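PDB 5UKV: ATP-binding protein from Mycobacterium tuberculosis, which is the DHp domain of the sensor kinase PhoR, which probably uses ATP to phosphorylate a histidine in a two-component system. Local coordinates for residues R33-L38 / L51-S56. The protein carries 1 engineered substitution. Numbering follows the deposited sequence.
Sequences RGFAEL and LSRIES
F35 CG stands anti to its carbonyl carbon (chi1 -80°), which sends the ring toward helix 47-71, where R53 meets the ring and I54 meets CB; I54 CG1 is likewise anti to its carbonyl carbon (chi1 -72°), and an extended chi2 carries CD1 on toward F35. The pairing belongs to the antiparallel helical hairpin of the DHp domain, near the turn that links helices 2-40 and 47-71. The local axes come within 9.8 Å at an angle of 158°, and F35 and I54 are level, with CA atoms 7.3 Å apart. On the buried side, I54 CD1 rests 3.9 Å from F35 CB and lies 4.3 Å from the backbone N of A36, while the I54 side chain also touches I32. At the more open margin, CB and CG of R53 pack obliquely against the ring at CD2 and CE2, though the modelled closeness of CG to CE2 is doubtful. The R53 chain then bends, its guanidinium leads away from 33-38, and NH1 forms a salt bridge with E57. In the dimer, E55 turns to the second subunit, pairing with R40 of that chain. In the same apolar contact as CD1, I54 CG1 lies 4.0 Å from F35 CB.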
loop_
_atom_site.group_PDB
_atom_site.type_symbol
_atom_site.label_atom_id
_atom_site.label_comp_id
_atom_site.label_asym_id
_atom_site.label_seq_id
_atom_site.Cartn_x
_atom_site.Cartn_y
_atom_site.Cartn_z
ATOM N N ARG A 33 -4.611 8.717 -6.324
ATOM C CA ARG A 33 -5.229 9.821 -5.621
ATOM C C ARG A 33 -5.304 11.110 -6.420
ATOM O O ARG A 33 -6.307 11.716 -6.458
ATOM C CB ARG A 33 -4.515 10.102 -4.328
ATOM C CG ARG A 33 -4.813 9.128 -3.230
ATOM C CD ARG A 33 -4.081 9.487 -1.971
ATOM N NE ARG A 33 -4.937 10.264 -1.111
ATOM C CZ ARG A 33 -4.681 10.441 0.170
ATOM N NH1 ARG A 33 -3.584 9.905 0.666
ATOM N NH2 ARG A 33 -5.508 11.133 0.935
ATOM N N GLY A 34 -4.226 11.459 -7.083
ATOM C CA GLY A 34 -4.178 12.609 -7.854
ATOM C C GLY A 34 -5.173 12.583 -8.971
ATOM O O GLY A 34 -5.786 13.577 -9.265
ATOM N N PHE A 35 -5.294 11.455 -9.626
ATOM C CA PHE A 35 -6.227 11.295 -10.740
ATOM C C PHE A 35 -7.674 11.383 -10.281
ATOM O O PHE A 35 -8.529 11.981 -10.938
ATOM C CB PHE A 35 -5.937 10.044 -11.573
ATOM C CG PHE A 35 -4.839 10.178 -12.554
ATOM C CD1 PHE A 35 -3.885 11.194 -12.506
ATOM C CD2 PHE A 35 -4.797 9.355 -13.684
ATOM C CE1 PHE A 35 -2.862 11.293 -13.499
ATOM C CE2 PHE A 35 -3.758 9.493 -14.675
ATOM C CZ PHE A 35 -2.816 10.477 -14.577
ATOM N N ALA A 36 -7.967 10.802 -9.124
ATOM C CA ALA A 36 -9.319 10.948 -8.568
ATOM C C ALA A 36 -9.653 12.335 -8.149
ATOM O O ALA A 36 -10.746 12.816 -8.389
ATOM C CB ALA A 36 -9.533 9.964 -7.412
ATOM N N GLU A 37 -8.689 13.086 -7.635
ATOM C CA GLU A 37 -8.943 14.501 -7.338
ATOM C C GLU A 37 -9.191 15.297 -8.580
ATOM O O GLU A 37 -10.022 16.177 -8.558
ATOM C CB GLU A 37 -7.734 15.119 -6.581
ATOM C CG GLU A 37 -7.782 16.607 -6.303
ATOM C CD GLU A 37 -8.846 16.999 -5.299
ATOM O OE1 GLU A 37 -9.406 16.130 -4.557
ATOM O OE2 GLU A 37 -9.114 18.227 -5.254
ATOM N N LEU A 38 -8.540 14.961 -9.673
ATOM C CA LEU A 38 -8.756 15.667 -10.966
ATOM C C LEU A 38 -10.190 15.565 -11.385
ATOM O O LEU A 38 -10.860 16.561 -11.725
ATOM C CB LEU A 38 -7.807 15.192 -12.041
ATOM C CG LEU A 38 -7.363 16.092 -13.142
ATOM C CD1 LEU A 38 -6.625 17.290 -12.568
ATOM C CD2 LEU A 38 -6.342 15.417 -14.048
ATOM N N LEU A 51 -9.326 6.409 -15.695
ATOM C CA LEU A 51 -9.604 5.093 -15.065
ATOM C C LEU A 51 -8.602 3.997 -15.435
ATOM O O LEU A 51 -8.152 3.203 -14.541
ATOM C CB LEU A 51 -11.046 4.610 -15.384
ATOM C CG LEU A 51 -11.479 3.328 -14.638
ATOM C CD1 LEU A 51 -11.386 3.550 -13.108
ATOM C CD2 LEU A 51 -12.838 3.009 -15.008
ATOM N N SER A 52 -8.166 4.040 -16.674
ATOM C CA SER A 52 -7.175 3.140 -17.161
ATOM C C SER A 52 -5.846 3.302 -16.403
ATOM O O SER A 52 -5.258 2.377 -15.977
ATOM C CB SER A 52 -6.948 3.500 -18.608
ATOM O OG SER A 52 -6.349 2.486 -19.275
ATOM N N ARG A 53 -5.433 4.537 -16.198
ATOM C CA ARG A 53 -4.221 4.784 -15.464
ATOM C C ARG A 53 -4.398 4.321 -14.032
ATOM O O ARG A 53 -3.519 3.756 -13.483
ATOM C CB ARG A 53 -3.803 6.236 -15.503
ATOM C CG ARG A 53 -2.605 6.552 -14.610
ATOM C CD ARG A 53 -1.382 5.670 -14.886
ATOM N NE ARG A 53 -0.984 5.720 -16.274
ATOM C CZ ARG A 53 0.027 5.066 -16.807
ATOM N NH1 ARG A 53 0.775 4.283 -16.071
ATOM N NH2 ARG A 53 0.302 5.221 -18.088
ATOM N N ILE A 54 -5.543 4.611 -13.453
ATOM C CA ILE A 54 -5.829 4.189 -12.129
ATOM C C ILE A 54 -5.767 2.692 -11.992
ATOM O O ILE A 54 -5.143 2.182 -11.071
ATOM C CB ILE A 54 -7.156 4.737 -11.585
ATOM C CG1 ILE A 54 -7.018 6.232 -11.299
ATOM C CG2 ILE A 54 -7.598 3.872 -10.374
ATOM C CD1 ILE A 54 -8.361 6.969 -11.086
ATOM N N GLU A 55 -6.337 1.965 -12.931
ATOM C CA GLU A 55 -6.316 0.527 -12.931
ATOM C C GLU A 55 -4.904 -0.026 -13.052
ATOM O O GLU A 55 -4.547 -0.947 -12.413
ATOM C CB GLU A 55 -7.183 -0.011 -14.060
ATOM C CG GLU A 55 -8.656 0.101 -13.794
ATOM C CD GLU A 55 -9.543 -0.386 -14.948
ATOM O OE1 GLU A 55 -9.844 0.385 -15.847
ATOM O OE2 GLU A 55 -9.944 -1.549 -14.936
ATOM N N SER A 56 -4.118 0.593 -13.890
ATOM C CA SER A 56 -2.777 0.199 -14.125
ATOM C C SER A 56 -1.941 0.341 -12.851
ATOM O O SER A 56 -1.280 -0.561 -12.434
ATOM C CB SER A 56 -2.254 1.085 -15.238
ATOM O OG SER A 56 -0.923 0.871 -15.465
#